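Local atomic coordinates of putative NADPH:quinone reductase (Bacillus thuringiensis, PDB entry 3GMS), a protein that probably reduces quinones with NADPH as electron donor, although its function has not been established. Residues Pro277-Trp280 / Gln281-Arg285; Thr131-Val134 / Thr135-Thr139. All coordinates share one frame; numbering follows the deposited sequence.

Contact 1. Residues Pro277-Trp280 / Gln281-Arg285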
ATOM      1  N   PRO A 277      -6.015   8.600 -16.581  1.00 25.14           N
ATOM      2  CA  PRO A 277      -5.807   9.531 -15.481  1.00 25.95           C
ATOM      3  C   PRO A 277      -7.136   9.988 -14.878  1.00 26.19           C
ATOM      4  O   PRO A 277      -7.247  10.180 -13.665  1.00 24.90           O
ATOM      5  CB  PRO A 277      -5.071  10.698 -16.159  1.00 26.49           C
ATOM      6  CG  PRO A 277      -4.305  10.036 -17.254  1.00 27.14           C
ATOM      7  CD  PRO A 277      -5.244   8.995 -17.775  1.00 26.18           C
ATOM      8  N   TYR A 278      -8.154  10.119 -15.724  1.00 26.53           N
ATOM      9  CA  TYR A 278      -9.461  10.549 -15.290  1.00 26.88           C
ATOM     10  C   TYR A 278     -10.005   9.532 -14.286  1.00 26.89           C
ATOM     11  O   TYR A 278     -10.458   9.899 -13.187  1.00 25.23           O
ATOM     12  CB  TYR A 278     -10.400  10.668 -16.496  1.00 28.07           C
ATOM     13  CG  TYR A 278     -11.803  11.027 -16.085  1.00 30.91           C
ATOM     14  CD1 TYR A 278     -12.158  12.366 -15.854  1.00 35.23           C
ATOM     15  CD2 TYR A 278     -12.773  10.035 -15.900  1.00 32.76           C
ATOM     16  CE1 TYR A 278     -13.466  12.706 -15.444  1.00 38.41           C
ATOM     17  CE2 TYR A 278     -14.076  10.363 -15.482  1.00 37.62           C
ATOM     18  CZ  TYR A 278     -14.409  11.699 -15.256  1.00 38.80           C
ATOM     19  OH  TYR A 278     -15.696  12.021 -14.861  1.00 42.51           O
ATOM     20  N   LYS A 279      -9.955   8.256 -14.667  1.00 25.09           N
ATOM     21  CA  LYS A 279     -10.448   7.202 -13.789  1.00 24.10           C
ATOM     22  C   LYS A 279      -9.622   7.101 -12.488  1.00 23.78           C
ATOM     23  O   LYS A 279     -10.161   6.820 -11.394  1.00 22.63           O
ATOM     24  CB  LYS A 279     -10.441   5.846 -14.486  1.00 23.63           C
ATOM     25  CG  LYS A 279     -10.899   4.754 -13.526  1.00 25.40           C
ATOM     26  CD  LYS A 279     -11.358   3.458 -14.150  1.00 31.88           C
ATOM     27  CE  LYS A 279     -11.709   2.514 -13.015  1.00 32.01           C
ATOM     28  NZ  LYS A 279     -12.523   1.400 -13.485  1.00 35.75           N
ATOM     29  N   TRP A 280      -8.309   7.251 -12.647  1.00 23.16           N
ATOM     30  CA  TRP A 280      -7.377   7.205 -11.503  1.00 23.33           C
ATOM     31  C   TRP A 280      -7.765   8.331 -10.511  1.00 23.42           C
ATOM     32  O   TRP A 280      -7.963   8.075  -9.339  1.00 22.66           O
ATOM     33  CB  TRP A 280      -5.956   7.331 -12.047  1.00 23.86           C
ATOM     34  CG  TRP A 280      -4.847   7.050 -11.071  1.00 23.28           C
ATOM     35  CD1 TRP A 280      -4.311   5.828 -10.755  1.00 24.47           C
ATOM     36  CD2 TRP A 280      -4.133   8.016 -10.306  1.00 22.83           C
ATOM     37  NE1 TRP A 280      -3.305   5.989  -9.820  1.00 22.10           N
ATOM     38  CE2 TRP A 280      -3.155   7.319  -9.552  1.00 25.39           C
ATOM     39  CE3 TRP A 280      -4.187   9.409 -10.216  1.00 26.44           C
ATOM     40  CZ2 TRP A 280      -2.270   7.973  -8.671  1.00 23.58           C
ATOM     41  CZ3 TRP A 280      -3.305  10.062  -9.342  1.00 26.61           C
ATOM     42  CH2 TRP A 280      -2.344   9.332  -8.601  1.00 25.71           C
ATOM     43  N   GLN A 281      -7.928   9.565 -10.999  1.00 22.79           N
ATOM     44  CA  GLN A 281      -8.387  10.674 -10.137  1.00 23.81           C
ATOM     45  C   GLN A 281      -9.763  10.446  -9.513  1.00 24.49           C
ATOM     46  O   GLN A 281      -9.950  10.709  -8.327  1.00 24.26           O
ATOM     47  CB  GLN A 281      -8.417  12.003 -10.895  1.00 23.00           C
ATOM     48  CG  GLN A 281      -7.087  12.539 -11.325  1.00 24.19           C
ATOM     49  CD  GLN A 281      -6.248  13.126 -10.174  1.00 24.28           C
ATOM     50  OE1 GLN A 281      -6.767  13.517  -9.110  1.00 26.94           O
ATOM     51  NE2 GLN A 281      -4.965  13.217 -10.406  1.00 25.71           N
ATOM     52  N   GLU A 282     -10.724   9.938 -10.302  1.00 24.29           N
ATOM     53  CA  GLU A 282     -12.060   9.629  -9.802  1.00 25.59           C
ATOM     54  C   GLU A 282     -12.018   8.609  -8.689  1.00 24.38           C
ATOM     55  O   GLU A 282     -12.781   8.678  -7.718  1.00 23.06           O
ATOM     56  CB  GLU A 282     -12.899   9.052 -10.930  1.00 27.36           C
ATOM     57  CG  GLU A 282     -13.442  10.131 -11.789  1.00 33.01           C
ATOM     58  CD  GLU A 282     -14.519  10.873 -11.034  1.00 39.92           C
ATOM     59  OE1 GLU A 282     -15.609  10.289 -10.871  1.00 44.76           O
ATOM     60  OE2 GLU A 282     -14.248  12.000 -10.566  1.00 43.49           O
ATOM     61  N   THR A 283     -11.106   7.660  -8.824  1.00 23.48           N
ATOM     62  CA  THR A 283     -10.959   6.618  -7.801  1.00 23.14           C
ATOM     63  C   THR A 283     -10.448   7.246  -6.496  1.00 22.56           C
ATOM     64  O   THR A 283     -10.916   6.896  -5.401  1.00 21.61           O
ATOM     65  CB  THR A 283     -10.018   5.479  -8.293  1.00 24.09           C
ATOM     66  OG1 THR A 283     -10.555   4.936  -9.507  1.00 24.75           O
ATOM     67  CG2 THR A 283      -9.908   4.353  -7.280  1.00 23.34           C
ATOM     68  N   PHE A 284      -9.497   8.171  -6.601  1.00 22.75           N
ATOM     69  CA  PHE A 284      -9.042   8.877  -5.391  1.00 22.87           C
ATOM     70  C   PHE A 284     -10.169   9.713  -4.795  1.00 23.64           C
ATOM     71  O   PHE A 284     -10.317   9.777  -3.571  1.00 23.99           O
ATOM     72  CB  PHE A 284      -7.822   9.741  -5.651  1.00 22.63           C
ATOM     73  CG  PHE A 284      -6.533   9.010  -5.459  1.00 22.88           C
ATOM     74  CD1 PHE A 284      -5.917   8.416  -6.522  1.00 21.56           C
ATOM     75  CD2 PHE A 284      -5.988   8.868  -4.174  1.00 23.53           C
ATOM     76  CE1 PHE A 284      -4.694   7.705  -6.333  1.00 22.14           C
ATOM     77  CE2 PHE A 284      -4.776   8.190  -3.968  1.00 22.74           C
ATOM     78  CZ  PHE A 284      -4.139   7.602  -5.064  1.00 21.69           C
ATOM     79  N   ARG A 285     -10.998  10.320  -5.646  1.00 23.23           N
ATOM     80  CA  ARG A 285     -12.097  11.136  -5.091  1.00 24.87           C
ATOM     81  C   ARG A 285     -13.005  10.288  -4.256  1.00 25.33           C
ATOM     82  O   ARG A 285     -13.525  10.742  -3.239  1.00 26.59           O
ATOM     83  CB  ARG A 285     -12.862  11.881  -6.202  1.00 23.55           C
ATOM     84  CG  ARG A 285     -12.188  13.174  -6.553  1.00 27.97           C
ATOM     85  CD  ARG A 285     -13.076  14.074  -7.445  1.00 31.25           C
ATOM     86  NE  ARG A 285     -13.016  13.585  -8.812  1.00 40.34           N
ATOM     87  CZ  ARG A 285     -12.016  13.842  -9.662  1.00 42.50           C
ATOM     88  NH1 ARG A 285     -10.991  14.622  -9.311  1.00 44.33           N
ATOM     89  NH2 ARG A 285     -12.049  13.331 -10.876  1.00 44.22           N
TER
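Trp280 has CG anti to the backbone N (chi1 -169°), while Phe284 has CG beside its own N (chi1 -89°); the two side chains, one turn apart, thus run out in the same direction. Phe284 offers its edge to the indole: CE1 stands over the face of the six-membered ring, 3.4 Å from Trp280 CZ2, and the planes meet at 58°, an edge-to-face pair. At the rim of the same indole sits the amide nitrogen of Gln281, its NE2 3.7 Å from Trp280 CZ3; this nitrogen spends its hydrogens on the carbonyls of Asp108 and Val110, while Trp280 NE1 bonds to Asn272. Round the helix, Glu282 lays its CG over one face of the Tyr278 ring, a CH-pi contact 4.1 Å from the ring centroid. The bent Glu282 chain brings OE2 to Arg285, which grips that one oxygen side-on with two nitrogens, NE at 2.7 Å and NH2 at 2.6 Å, with OE2 lying in the guanidinium plane. Thr283 OG1 folds back onto Lys279 O at 2.7 Å, and Thr283 N reaches the same oxygen from the other face of the carbonyl, a double hold that satisfies the buried hydroxyl within its own helix. Leu130 meets Trp280, Thr283 and Phe284, and Val111 meets the two aromatic residues. Apart from Trp280-Gln281, these are i to i+4 and i to i+3 contacts at the start of an amphipathic alpha-helix, with a buried aromatic pair and a glutamate-arginine salt bridge among the partly exposed residues.

Contact 2. Residues Thr131-Val134 / Thr135-Thr139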
ATOM      1  N   THR A 131      -4.781  -0.232  -3.452  1.00 20.29           N
ATOM      2  CA  THR A 131      -4.628  -1.674  -3.632  1.00 20.05           C
ATOM      3  C   THR A 131      -5.837  -2.451  -3.092  1.00 20.59           C
ATOM      4  O   THR A 131      -6.403  -3.335  -3.802  1.00 20.38           O
ATOM      5  CB  THR A 131      -3.312  -2.207  -3.014  1.00 20.09           C
ATOM      6  OG1 THR A 131      -2.204  -1.581  -3.679  1.00 18.88           O
ATOM      7  CG2 THR A 131      -3.193  -3.733  -3.231  1.00 20.35           C
ATOM      8  N   ALA A 132      -6.256  -2.120  -1.873  1.00 19.89           N
ATOM      9  CA  ALA A 132      -7.393  -2.806  -1.275  1.00 20.58           C
ATOM     10  C   ALA A 132      -8.679  -2.532  -2.099  1.00 20.66           C
ATOM     11  O   ALA A 132      -9.418  -3.466  -2.410  1.00 21.62           O
ATOM     12  CB  ALA A 132      -7.575  -2.397   0.216  1.00 19.05           C
ATOM     13  N   TRP A 133      -8.909  -1.276  -2.477  1.00 21.05           N
ATOM     14  CA  TRP A 133     -10.113  -0.880  -3.221  1.00 21.09           C
ATOM     15  C   TRP A 133     -10.202  -1.521  -4.607  1.00 21.95           C
ATOM     16  O   TRP A 133     -11.269  -2.041  -5.008  1.00 20.88           O
ATOM     17  CB  TRP A 133     -10.163   0.627  -3.409  1.00 21.62           C
ATOM     18  CG  TRP A 133     -11.379   1.072  -4.231  1.00 21.80           C
ATOM     19  CD1 TRP A 133     -11.376   1.477  -5.532  1.00 25.66           C
ATOM     20  CD2 TRP A 133     -12.731   1.145  -3.786  1.00 23.84           C
ATOM     21  NE1 TRP A 133     -12.660   1.827  -5.924  1.00 25.30           N
ATOM     22  CE2 TRP A 133     -13.509   1.616  -4.874  1.00 26.27           C
ATOM     23  CE3 TRP A 133     -13.365   0.881  -2.566  1.00 25.04           C
ATOM     24  CZ2 TRP A 133     -14.905   1.810  -4.785  1.00 26.40           C
ATOM     25  CZ3 TRP A 133     -14.757   1.086  -2.471  1.00 27.25           C
ATOM     26  CH2 TRP A 133     -15.503   1.546  -3.587  1.00 26.20           C
ATOM     27  N   VAL A 134      -9.104  -1.411  -5.349  1.00 21.34           N
ATOM     28  CA  VAL A 134      -9.020  -1.986  -6.687  1.00 21.28           C
ATOM     29  C   VAL A 134      -9.164  -3.530  -6.711  1.00 22.55           C
ATOM     30  O   VAL A 134      -9.951  -4.053  -7.496  1.00 22.91           O
ATOM     31  CB  VAL A 134      -7.810  -1.449  -7.483  1.00 20.72           C
ATOM     32  CG1 VAL A 134      -7.673  -2.168  -8.819  1.00 20.25           C
ATOM     33  CG2 VAL A 134      -7.989   0.051  -7.760  1.00 20.79           C
ATOM     34  N   THR A 135      -8.404  -4.229  -5.870  1.00 21.30           N
ATOM     35  CA  THR A 135      -8.483  -5.703  -5.816  1.00 22.76           C
ATOM     36  C   THR A 135      -9.922  -6.133  -5.478  1.00 23.38           C
ATOM     37  O   THR A 135     -10.474  -7.028  -6.140  1.00 23.03           O
ATOM     38  CB  THR A 135      -7.425  -6.346  -4.855  1.00 22.25           C
ATOM     39  OG1 THR A 135      -7.545  -5.758  -3.548  1.00 22.54           O
ATOM     40  CG2 THR A 135      -5.948  -6.115  -5.381  1.00 22.87           C
ATOM     41  N   CYS A 136     -10.559  -5.464  -4.504  1.00 23.57           N
ATOM     42  CA  CYS A 136     -11.962  -5.761  -4.149  1.00 23.63           C
ATOM     43  C   CYS A 136     -12.970  -5.431  -5.265  1.00 24.38           C
ATOM     44  O   CYS A 136     -13.862  -6.232  -5.552  1.00 24.92           O
ATOM     45  CB  CYS A 136     -12.398  -5.060  -2.839  1.00 23.76           C
ATOM     46  SG  CYS A 136     -11.627  -5.799  -1.356  1.00 24.93           S
ATOM     47  N   THR A 137     -12.837  -4.288  -5.905  1.00 24.05           N
ATOM     48  CA  THR A 137     -13.924  -3.844  -6.759  1.00 24.34           C
ATOM     49  C   THR A 137     -13.715  -4.161  -8.231  1.00 25.56           C
ATOM     50  O   THR A 137     -14.687  -4.149  -9.014  1.00 25.51           O
ATOM     51  CB  THR A 137     -14.209  -2.354  -6.587  1.00 25.69           C
ATOM     52  OG1 THR A 137     -13.067  -1.558  -6.969  1.00 22.09           O
ATOM     53  CG2 THR A 137     -14.622  -2.057  -5.125  1.00 25.10           C
ATOM     54  N   GLU A 138     -12.462  -4.402  -8.611  1.00 24.54           N
ATOM     55  CA  GLU A 138     -12.138  -4.597 -10.017  1.00 25.76           C
ATOM     56  C   GLU A 138     -11.523  -5.935 -10.282  1.00 24.98           C
ATOM     57  O   GLU A 138     -12.063  -6.710 -11.092  1.00 25.64           O
ATOM     58  CB  GLU A 138     -11.268  -3.444 -10.541  1.00 24.21           C
ATOM     59  CG  GLU A 138     -12.008  -2.132 -10.540  1.00 28.00           C
ATOM     60  CD  GLU A 138     -11.314  -1.043 -11.353  1.00 30.22           C
ATOM     61  OE1 GLU A 138     -10.412  -1.350 -12.181  1.00 28.60           O
ATOM     62  OE2 GLU A 138     -11.688   0.131 -11.154  1.00 31.61           O
ATOM     63  N   THR A 139     -10.412  -6.241  -9.614  1.00 24.00           N
ATOM     64  CA  THR A 139      -9.640  -7.421  -9.956  1.00 24.94           C
ATOM     65  C   THR A 139     -10.405  -8.685  -9.544  1.00 25.77           C
ATOM     66  O   THR A 139     -10.510  -9.651 -10.309  1.00 26.14           O
ATOM     67  CB  THR A 139      -8.265  -7.416  -9.257  1.00 23.99           C
ATOM     68  OG1 THR A 139      -7.735  -6.058  -9.212  1.00 25.80           O
ATOM     69  CG2 THR A 139      -7.322  -8.375  -9.992  1.00 24.49           C
TER
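Val134 O is gripped by two backbone donors, Glu138 N at 2.8 Å and Thr139 N at 3.1 Å, which come to it from opposite faces of the carbonyl. The first is an alpha-helical bond; the second spans five residues and marks the wider pi-type turn in which helix 127-139 ends. Two threonines of these last turns return their hydroxyls to the chain. Thr135 OG1 lies between its backbone N and carbonyl carbon (chi1 55°) and therefore faces back along the helix, giving its proton to Thr131 O at 2.7 Å, where Thr135 N also bonds. Thr137, two residues on, does the same: its OG1 meets Trp133 O at 2.7 Å, from above the carbonyl plane, while Thr137 N takes the other side. The methyl of Thr137 is thereby laid over the indole of Trp133, CG2 3.7 Å from the centroid of the six-membered ring and only 6° off its normal, a centred CH-pi contact. The hydroxyl of the same residue stands over the five-membered part, its OG1 3.6 Å from Trp133 NE1. Leu287 and Leu290 of helix 277-292 also pack on Trp133, and the carboxylate of Glu138 bonds to Trp271 as well as pairing with Lys279. For Thr135 and Thr137 the hydroxyl is satisfied by a main-chain oxygen that already accepts an amide, which leaves the methyl for apolar contact, and the second donor probably polarises these carbonyls somewhat further than the helix alone would.

In the fold
Both contacts are local, so neither closes a long loop, and along the chain they stand in series, neither nesting nor crossing. Contact 2 comes first, in the last turns of helix 127-139, which leads to the first strand of the parallel sheet, 147-150, and packs against helix 156-168. The chain then runs through that six-stranded, Rossmann-type sheet, whose last strand is 262-265, before helix 268-274 and the start of helix 277-292, where contact 1 lies. The two meet directly: Lys279 NZ and Glu138 OE2 form a salt bridge of 2.8 Å, and Thr283 CG2 packs 3.7 Å from Trp133 CD1. Contact 1 also touches strand 110-112, and so joins helix 127-139 to the GroES-like region.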